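Long-range contacts in N-acetylneuraminate lyase (Fusobacterium nucleatum subsp. nucleatum ATCC 25586, PDB 5ZKA), which belongs to the dihydrodipicolinate synthetase family, whose members fold as TIM barrels of alternating beta strands and alpha helices: residues 19-24 / 216-221; 23-28 / 222-227; 54-59 / 86-91. One frame throughout, in Å; residues are numbered along the deposited sequence.

Contact 1: 19-24 / 216-221; sequences KGIYSA and DGAIGS
Five backbone hydrogen bonds tie strand 20-24 to strand 217-220, which runs alongside it in the same direction. Gly20 N donates to Asp216 O (3.0 Å) in the carbonyl plane, on a lone pair. Further along, Tyr22 is held through both its backbone N and O: N meets Ala218 O at 2.8 Å and O accepts from Gly220 N, both nearly along the C=O axis. The bonds to Gly20 O, from Ala218 N, and to Gly220 O, from Ala24 N, arrive instead from above the carbonyl plane. CA-H...O contacts supplement them; the shortest sets Gly217 CA 3.1 Å from Gly20 O, possible because Gly217 has no CB, which would collide with that oxygen. These are the first and last strands of the (beta/alpha)8 barrel, so their pairing closes the cylinder.

Apolar contacts lie on both faces of this pair. Within the barrel, Tyr22 CB rests 3.7 Å from Ile219 CG1, the two side chains side by side and pointing the same way. The Tyr22 ring leads away from the second strand, with Gly20 O in plane at its edge; its hydroxyl is hydrogen-bonded to Met18 O. On the helix-facing side Ile21 CD1 meets Ala218 CB at 4.1 Å, and Tyr223 packs over both residues.

Charge appears at the barrel's end. Lys19 bends at chi3 (119°) and crosses Asp216 obliquely, laying CE 3.4 Å from OD1. NZ stays 4.2 Å from Asp216 OD1, too far for a salt bridge, while Asp216 OD2 is engaged by Arg191 and by Ile199 N.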
loop_
_atom_site.group_PDB
_atom_site.type_symbol
_atom_site.label_atom_id
_atom_site.label_comp_id
_atom_site.label_asym_id
_atom_site.label_seq_id
_atom_site.Cartn_x
_atom_site.Cartn_y
_atom_site.Cartn_z
ATOM N N LYS A 19 18.026 12.576 -5.563
ATOM C CA LYS A 19 16.797 12.517 -4.783
ATOM C C LYS A 19 15.824 13.606 -5.224
ATOM O O LYS A 19 16.224 14.635 -5.772
ATOM C CB LYS A 19 17.100 12.688 -3.295
ATOM C CG LYS A 19 17.994 11.614 -2.711
ATOM C CD LYS A 19 18.389 11.930 -1.273
ATOM C CE LYS A 19 17.889 10.858 -0.315
ATOM N NZ LYS A 19 18.371 11.109 1.073
ATOM N N GLY A 20 14.533 13.374 -4.978
ATOM C CA GLY A 20 13.546 14.431 -5.095
ATOM C C GLY A 20 12.411 14.061 -6.028
ATOM O O GLY A 20 12.229 12.898 -6.409
ATOM N N ILE A 21 11.645 15.083 -6.412
ATOM C CA ILE A 21 10.408 14.921 -7.170
ATOM C C ILE A 21 10.703 15.110 -8.657
ATOM O O ILE A 21 11.189 16.168 -9.065
ATOM C CB ILE A 21 9.349 15.927 -6.697
ATOM C CG1 ILE A 21 9.124 15.809 -5.185
ATOM C CG2 ILE A 21 8.064 15.759 -7.476
ATOM C CD1 ILE A 21 8.527 14.497 -4.757
ATOM N N TYR A 22 10.401 14.089 -9.461
ATOM C CA TYR A 22 10.590 14.110 -10.913
ATOM C C TYR A 22 9.238 14.114 -11.616
ATOM O O TYR A 22 8.405 13.240 -11.359
ATOM C CB TYR A 22 11.357 12.872 -11.400
ATOM C CG TYR A 22 12.821 12.806 -11.044
ATOM C CD1 TYR A 22 13.226 12.681 -9.723
ATOM C CD2 TYR A 22 13.798 12.802 -12.038
ATOM C CE1 TYR A 22 14.562 12.608 -9.389
ATOM C CE2 TYR A 22 15.142 12.719 -11.716
ATOM C CZ TYR A 22 15.513 12.611 -10.388
ATOM O OH TYR A 22 16.834 12.530 -10.043
ATOM N N SER A 23 9.033 15.050 -12.541
ATOM C CA SER A 23 7.882 14.941 -13.429
ATOM C C SER A 23 8.186 13.942 -14.536
ATOM O O SER A 23 9.235 14.024 -15.180
ATOM C CB SER A 23 7.541 16.293 -14.057
ATOM O OG SER A 23 6.875 17.137 -13.129
ATOM N N ALA A 24 7.264 13.013 -14.769
ATOM C CA ALA A 24 7.307 12.203 -15.980
ATOM C C ALA A 24 6.819 13.098 -17.098
ATOM O O ALA A 24 5.621 13.389 -17.208
ATOM C CB ALA A 24 6.454 10.946 -15.840
ATOM N N ASP A 216 13.515 7.687 -1.906
ATOM C CA ASP A 216 14.430 8.797 -2.150
ATOM C C ASP A 216 13.813 9.874 -3.015
ATOM O O ASP A 216 14.434 10.921 -3.228
ATOM C CB ASP A 216 15.710 8.264 -2.789
ATOM C CG ASP A 216 16.386 7.237 -1.908
ATOM O OD1 ASP A 216 17.079 7.654 -0.958
ATOM O OD2 ASP A 216 16.196 6.020 -2.138
ATOM N N GLY A 217 12.598 9.644 -3.488
ATOM C CA GLY A 217 11.928 10.602 -4.340
ATOM C C GLY A 217 10.723 9.955 -4.978
ATOM O O GLY A 217 10.238 8.918 -4.513
ATOM N N ALA A 218 10.257 10.573 -6.057
ATOM C CA ALA A 218 9.062 10.103 -6.739
ATOM C C ALA A 218 9.121 10.555 -8.186
ATOM O O ALA A 218 9.679 11.607 -8.493
ATOM C CB ALA A 218 7.785 10.638 -6.071
ATOM N N ILE A 219 8.549 9.743 -9.068
ATOM C CA ILE A 219 8.449 10.037 -10.496
ATOM C C ILE A 219 6.979 9.884 -10.872
ATOM O O ILE A 219 6.400 8.811 -10.665
ATOM C CB ILE A 219 9.338 9.085 -11.319
ATOM C CG1 ILE A 219 10.793 9.256 -10.909
ATOM C CG2 ILE A 219 9.158 9.295 -12.815
ATOM C CD1 ILE A 219 11.698 8.048 -11.319
ATOM N N GLY A 220 6.356 10.949 -11.371
ATOM C CA GLY A 220 4.912 10.910 -11.571
ATOM C C GLY A 220 4.406 11.835 -12.654
ATOM O O GLY A 220 4.990 12.888 -12.923
ATOM N N SER A 221 3.281 11.447 -13.257
ATOM C CA SER A 221 2.657 12.282 -14.285
ATOM C C SER A 221 1.976 13.506 -13.695
ATOM O O SER A 221 1.915 14.559 -14.345
ATOM C CB SER A 221 1.620 11.472 -15.057
ATOM O OG SER A 221 0.648 10.932 -14.170
#

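Contact 2: 23-28 / 222-227; sequences SALMVP and TYNING
The side-chain amide of Asn224 carries most of this buried contact between the end of strand 20-24 and the first turn after strand 217-220. Its CG stands anti to the carbonyl carbon (chi1 -75°), which brings the end of the side chain in toward the strand. ND2 then donates to Ala24 O at 2.9 Å in an almost straight bond (169° at the hydrogen). The acceptor lies in the amide plane of Asn224, although the donor sits above the carbonyl plane of Ala24 rather than on a lone pair. Met26 crosses the amide obliquely, with CG 3.5 Å from Asn224 ND2.

Equally close is the packing of Ser23. Its OG comes against the backbone of Tyr223, 3.2 Å from C, and lies 3.4 Å from Tyr223 CB. The similar distance to Asn224 N has too poor an angle for a hydrogen bond. Asn47 instead grips both residues with opposite ends of one amide, OD1 bonded to Ser23 OG and ND2 to Asn224 OD1; since Asn224 ND2 also donates to Ser221 O, both ends of the Asn224 amide are satisfied and its rotation is fixed.

Beyond Asn224 and Ser23 the two segments diverge, and the looser side is filled by other parts of the protein rather than by solvent. Leu25 touches Asn224 only marginally, its CA 4.1 Å from Asn224 OD1. Met26 bends at chi2 and chi3, carrying its tip away to Ile268 and Lys269 of helix 264-274, while Leu25 packs on helix 37-49 and Ile225 leans on helices 242-262 and 264-274, so the joint is wedged between the barrel wall and three surrounding helices.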
loop_
_atom_site.group_PDB
_atom_site.type_symbol
_atom_site.label_atom_id
_atom_site.label_comp_id
_atom_site.label_asym_id
_atom_site.label_seq_id
_atom_site.Cartn_x
_atom_site.Cartn_y
_atom_site.Cartn_z
ATOM N N SER A 23 9.033 15.050 -12.541
ATOM C CA SER A 23 7.882 14.941 -13.429
ATOM C C SER A 23 8.186 13.942 -14.536
ATOM O O SER A 23 9.235 14.024 -15.180
ATOM C CB SER A 23 7.541 16.293 -14.057
ATOM O OG SER A 23 6.875 17.137 -13.129
ATOM N N ALA A 24 7.264 13.013 -14.769
ATOM C CA ALA A 24 7.307 12.203 -15.980
ATOM C C ALA A 24 6.819 13.098 -17.098
ATOM O O ALA A 24 5.621 13.389 -17.208
ATOM C CB ALA A 24 6.454 10.946 -15.840
ATOM N N LEU A 25 7.768 13.582 -17.889
ATOM C CA LEU A 25 7.522 14.677 -18.808
ATOM C C LEU A 25 6.487 14.301 -19.861
ATOM O O LEU A 25 6.638 13.311 -20.578
ATOM C CB LEU A 25 8.841 15.076 -19.466
ATOM C CG LEU A 25 8.790 16.289 -20.387
ATOM C CD1 LEU A 25 8.485 17.533 -19.560
ATOM C CD2 LEU A 25 10.113 16.434 -21.130
ATOM N N MET A 26 5.436 15.106 -19.960
ATOM C CA MET A 26 4.473 14.933 -21.036
ATOM C C MET A 26 4.970 15.600 -22.309
ATOM O O MET A 26 5.735 16.571 -22.273
ATOM C CB MET A 26 3.124 15.519 -20.645
ATOM C CG MET A 26 2.592 14.917 -19.364
ATOM S SD MET A 26 0.824 14.647 -19.424
ATOM C CE MET A 26 0.653 13.474 -20.762
ATOM N N VAL A 27 4.514 15.081 -23.443
ATOM C CA VAL A 27 4.976 15.517 -24.754
ATOM C C VAL A 27 3.766 15.967 -25.554
ATOM O O VAL A 27 2.779 15.232 -25.631
ATOM C CB VAL A 27 5.733 14.410 -25.509
ATOM C CG1 VAL A 27 6.128 14.906 -26.911
ATOM C CG2 VAL A 27 6.958 13.998 -24.714
ATOM N N PRO A 28 3.783 17.172 -26.140
ATOM C CA PRO A 28 2.660 17.596 -26.975
ATOM C C PRO A 28 2.848 17.159 -28.415
ATOM O O PRO A 28 3.905 17.381 -29.024
ATOM C CB PRO A 28 2.672 19.124 -26.830
ATOM C CG PRO A 28 4.105 19.462 -26.598
ATOM C CD PRO A 28 4.731 18.269 -25.883
ATOM N N THR A 222 1.415 13.392 -12.493
ATOM C CA THR A 222 0.649 14.539 -12.009
ATOM C C THR A 222 1.536 15.688 -11.569
ATOM O O THR A 222 1.036 16.807 -11.397
ATOM C CB THR A 222 -0.276 14.140 -10.856
ATOM O OG1 THR A 222 0.498 13.801 -9.698
ATOM C CG2 THR A 222 -1.148 12.955 -11.258
ATOM N N TYR A 223 2.839 15.460 -11.425
ATOM C CA TYR A 223 3.712 16.534 -10.990
ATOM C C TYR A 223 3.886 17.587 -12.076
ATOM O O TYR A 223 4.346 18.693 -11.770
ATOM C CB TYR A 223 5.063 15.952 -10.544
ATOM C CG TYR A 223 4.910 14.834 -9.522
ATOM C CD1 TYR A 223 3.850 14.828 -8.612
ATOM C CD2 TYR A 223 5.787 13.761 -9.496
ATOM C CE1 TYR A 223 3.687 13.788 -7.687
ATOM C CE2 TYR A 223 5.630 12.717 -8.574
ATOM C CZ TYR A 223 4.588 12.737 -7.677
ATOM O OH TYR A 223 4.443 11.701 -6.773
ATOM N N ASN A 224 3.503 17.271 -13.325
ATOM C CA ASN A 224 3.482 18.277 -14.387
ATOM C C ASN A 224 2.590 19.460 -14.015
ATOM O O ASN A 224 2.818 20.579 -14.482
ATOM C CB ASN A 224 2.984 17.663 -15.702
ATOM C CG ASN A 224 4.022 16.770 -16.386
ATOM O OD1 ASN A 224 4.905 17.255 -17.089
ATOM N ND2 ASN A 224 3.898 15.448 -16.195
ATOM N N ILE A 225 1.559 19.227 -13.204
ATOM C CA ILE A 225 0.646 20.295 -12.802
ATOM C C ILE A 225 0.493 20.422 -11.297
ATOM O O ILE A 225 0.016 21.475 -10.819
ATOM C CB ILE A 225 -0.739 20.089 -13.456
ATOM C CG1 ILE A 225 -1.288 18.703 -13.091
ATOM C CG2 ILE A 225 -0.653 20.237 -14.972
ATOM C CD1 ILE A 225 -2.769 18.535 -13.413
ATOM N N ASN A 226 0.841 19.405 -10.505
ATOM C CA ASN A 226 0.644 19.432 -9.057
ATOM C C ASN A 226 1.960 19.241 -8.302
ATOM O O ASN A 226 1.971 18.758 -7.165
ATOM C CB ASN A 226 -0.383 18.378 -8.638
ATOM C CG ASN A 226 -0.850 18.558 -7.202
ATOM O OD1 ASN A 226 -1.170 19.673 -6.769
ATOM N ND2 ASN A 226 -0.878 17.455 -6.448
ATOM N N GLY A 227 3.078 19.640 -8.922
ATOM C CA GLY A 227 4.385 19.422 -8.322
ATOM C C GLY A 227 4.641 20.204 -7.047
ATOM O O GLY A 227 5.458 19.786 -6.220
#

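Contact 3: 54-59 / 86-91; sequences DGLYVG and DSVNLI
Strands 55-58 and 89-93 are the parallel neighbours of a beta-alpha-beta unit, joined through helix 70-84, and form part of the TIM-barrel wall. Their main side chains fall into two groups on either face of the pair. Toward the barrel interior, Tyr57 and Ile91 cross obliquely. Tyr57 CG is anti to the backbone N (chi1 -171°), which swings the ring over to the second strand; Ile91 CG2, likewise anti to its own N, lies 3.7 Å from both Tyr57 CD1 and CE1, meeting the ring at a slant. The phenol OH reaches past this contact to hydrogen-bond Ser118 OG, while Tyr22 packs on Ile91.

On the face turned to the helices, Leu56 and Leu90 share one shape, each with CG anti to the carbonyl carbon. A branch of one meets the root of the other: Leu90 CD2 lies 3.7 Å from Leu56 CB. Val88 reaches Leu56 CG with its CG2, the methyl in the crowded position between backbone N and carbonyl carbon, at 4.2 Å. Helix 70-84 packs on Val58 and Leu90, and helix 37-49 on Leu56 and Val88.

At the start of the pair the chemistry turns polar. Asp54 and Asn89 are joined through the main chain, Asn89 N donating to Asp54 O on a lone pair, in the carbonyl plane. Their side chains are engaged elsewhere: Asp54 takes Ile21 N and Lys231, and Asn89 ND2 binds Phe17 O. The backbone bonds straighten along the strands. Leu56 N meets Asn89 O at 159°, whereas Val58 N points at Ile91 O with 2.8 Å between N and O, 175° at the hydrogen.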
loop_
_atom_site.group_PDB
_atom_site.type_symbol
_atom_site.label_atom_id
_atom_site.label_comp_id
_atom_site.label_asym_id
_atom_site.label_seq_id
_atom_site.Cartn_x
_atom_site.Cartn_y
_atom_site.Cartn_z
ATOM N N ASP A 54 12.582 18.686 -8.994
ATOM C CA ASP A 54 13.996 18.362 -8.876
ATOM C C ASP A 54 14.545 17.664 -10.114
ATOM O O ASP A 54 15.763 17.655 -10.307
ATOM C CB ASP A 54 14.223 17.470 -7.649
ATOM C CG ASP A 54 13.675 18.094 -6.377
ATOM O OD1 ASP A 54 14.151 19.188 -6.021
ATOM O OD2 ASP A 54 12.769 17.505 -5.743
ATOM N N GLY A 55 13.689 17.085 -10.949
ATOM C CA GLY A 55 14.180 16.346 -12.099
ATOM C C GLY A 55 13.080 16.129 -13.110
ATOM O O GLY A 55 11.899 16.370 -12.840
ATOM N N LEU A 56 13.493 15.690 -14.301
ATOM C CA LEU A 56 12.570 15.285 -15.354
ATOM C C LEU A 56 12.873 13.846 -15.745
ATOM O O LEU A 56 14.040 13.484 -15.926
ATOM C CB LEU A 56 12.674 16.198 -16.581
ATOM C CG LEU A 56 12.240 17.653 -16.373
ATOM C CD1 LEU A 56 12.509 18.477 -17.624
ATOM C CD2 LEU A 56 10.766 17.729 -15.986
ATOM N N TYR A 57 11.821 13.034 -15.844
ATOM C CA TYR A 57 11.896 11.663 -16.329
ATOM C C TYR A 57 11.395 11.664 -17.767
ATOM O O TYR A 57 10.197 11.833 -18.011
ATOM C CB TYR A 57 11.054 10.758 -15.436
ATOM C CG TYR A 57 11.204 9.290 -15.675
ATOM C CD1 TYR A 57 12.242 8.574 -15.093
ATOM C CD2 TYR A 57 10.268 8.599 -16.435
ATOM C CE1 TYR A 57 12.355 7.198 -15.284
ATOM C CE2 TYR A 57 10.377 7.235 -16.630
ATOM C CZ TYR A 57 11.421 6.545 -16.054
ATOM O OH TYR A 57 11.515 5.185 -16.245
ATOM N N VAL A 58 12.314 11.526 -18.720
ATOM C CA VAL A 58 12.016 11.747 -20.130
ATOM C C VAL A 58 11.874 10.399 -20.823
ATOM O O VAL A 58 12.721 9.514 -20.654
ATOM C CB VAL A 58 13.105 12.597 -20.801
ATOM C CG1 VAL A 58 12.714 12.910 -22.239
ATOM C CG2 VAL A 58 13.328 13.899 -20.007
ATOM N N GLY A 59 10.801 10.243 -21.594
ATOM C CA GLY A 59 10.591 9.034 -22.362
ATOM C C GLY A 59 9.853 7.937 -21.634
ATOM O O GLY A 59 9.940 6.777 -22.050
ATOM N N ASP A 86 21.483 21.901 -17.462
ATOM C CA ASP A 86 21.837 21.247 -16.207
ATOM C C ASP A 86 21.079 21.828 -15.013
ATOM O O ASP A 86 21.563 21.772 -13.882
ATOM C CB ASP A 86 23.346 21.338 -15.972
ATOM N N SER A 87 19.883 22.384 -15.242
ATOM C CA SER A 87 19.135 23.000 -14.147
ATOM C C SER A 87 18.493 21.970 -13.223
ATOM O O SER A 87 18.345 22.226 -12.022
ATOM C CB SER A 87 18.058 23.932 -14.703
ATOM O OG SER A 87 17.240 23.244 -15.634
ATOM N N VAL A 88 18.081 20.818 -13.754
ATOM C CA VAL A 88 17.441 19.770 -12.972
ATOM C C VAL A 88 18.078 18.437 -13.345
ATOM O O VAL A 88 18.802 18.322 -14.339
ATOM C CB VAL A 88 15.917 19.724 -13.205
ATOM C CG1 VAL A 88 15.259 21.034 -12.741
ATOM C CG2 VAL A 88 15.629 19.491 -14.684
ATOM N N ASN A 89 17.811 17.422 -12.526
ATOM C CA ASN A 89 18.226 16.071 -12.887
ATOM C C ASN A 89 17.441 15.591 -14.099
ATOM O O ASN A 89 16.270 15.935 -14.284
ATOM C CB ASN A 89 17.996 15.092 -11.738
ATOM C CG ASN A 89 18.952 15.297 -10.582
ATOM O OD1 ASN A 89 20.169 15.227 -10.745
ATOM N ND2 ASN A 89 18.398 15.551 -9.398
ATOM N N LEU A 90 18.081 14.754 -14.915
ATOM C CA LEU A 90 17.417 14.146 -16.057
ATOM C C LEU A 90 17.653 12.646 -16.045
ATOM O O LEU A 90 18.797 12.203 -15.906
ATOM C CB LEU A 90 17.938 14.723 -17.370
ATOM C CG LEU A 90 17.689 16.200 -17.647
ATOM C CD1 LEU A 90 18.378 16.565 -18.934
ATOM C CD2 LEU A 90 16.212 16.459 -17.757
ATOM N N ILE A 91 16.580 11.878 -16.222
ATOM C CA ILE A 91 16.642 10.436 -16.442
ATOM C C ILE A 91 16.019 10.150 -17.801
ATOM O O ILE A 91 14.945 10.679 -18.116
ATOM C CB ILE A 91 15.907 9.647 -15.341
ATOM C CG1 ILE A 91 16.513 9.908 -13.957
ATOM C CG2 ILE A 91 15.912 8.116 -15.659
ATOM C CD1 ILE A 91 15.587 9.439 -12.802
#

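All three contacts meet along one barrel wall, where strands 89-93, 55-58, 20-24 and 217-220 follow one another. Contacts 1 and 3 are strand-to-strand pairings dominated by main-chain bonds. Contact 1, deeper in the chain, joins residues remote in sequence, while contact 3 links successive strands and is only partly buried. Contact 2 is wholly buried but smaller, and replaces backbone pairing with a side-chain amide holding a strand end against a helix. It shares Ser23 and Ala24 with contact 1. Contacts 1 and 3 are stitched together by Ile21 N, 2.8 Å from Asp54 OD2, and Ser23 O, 2.8 Å from Tyr57 N.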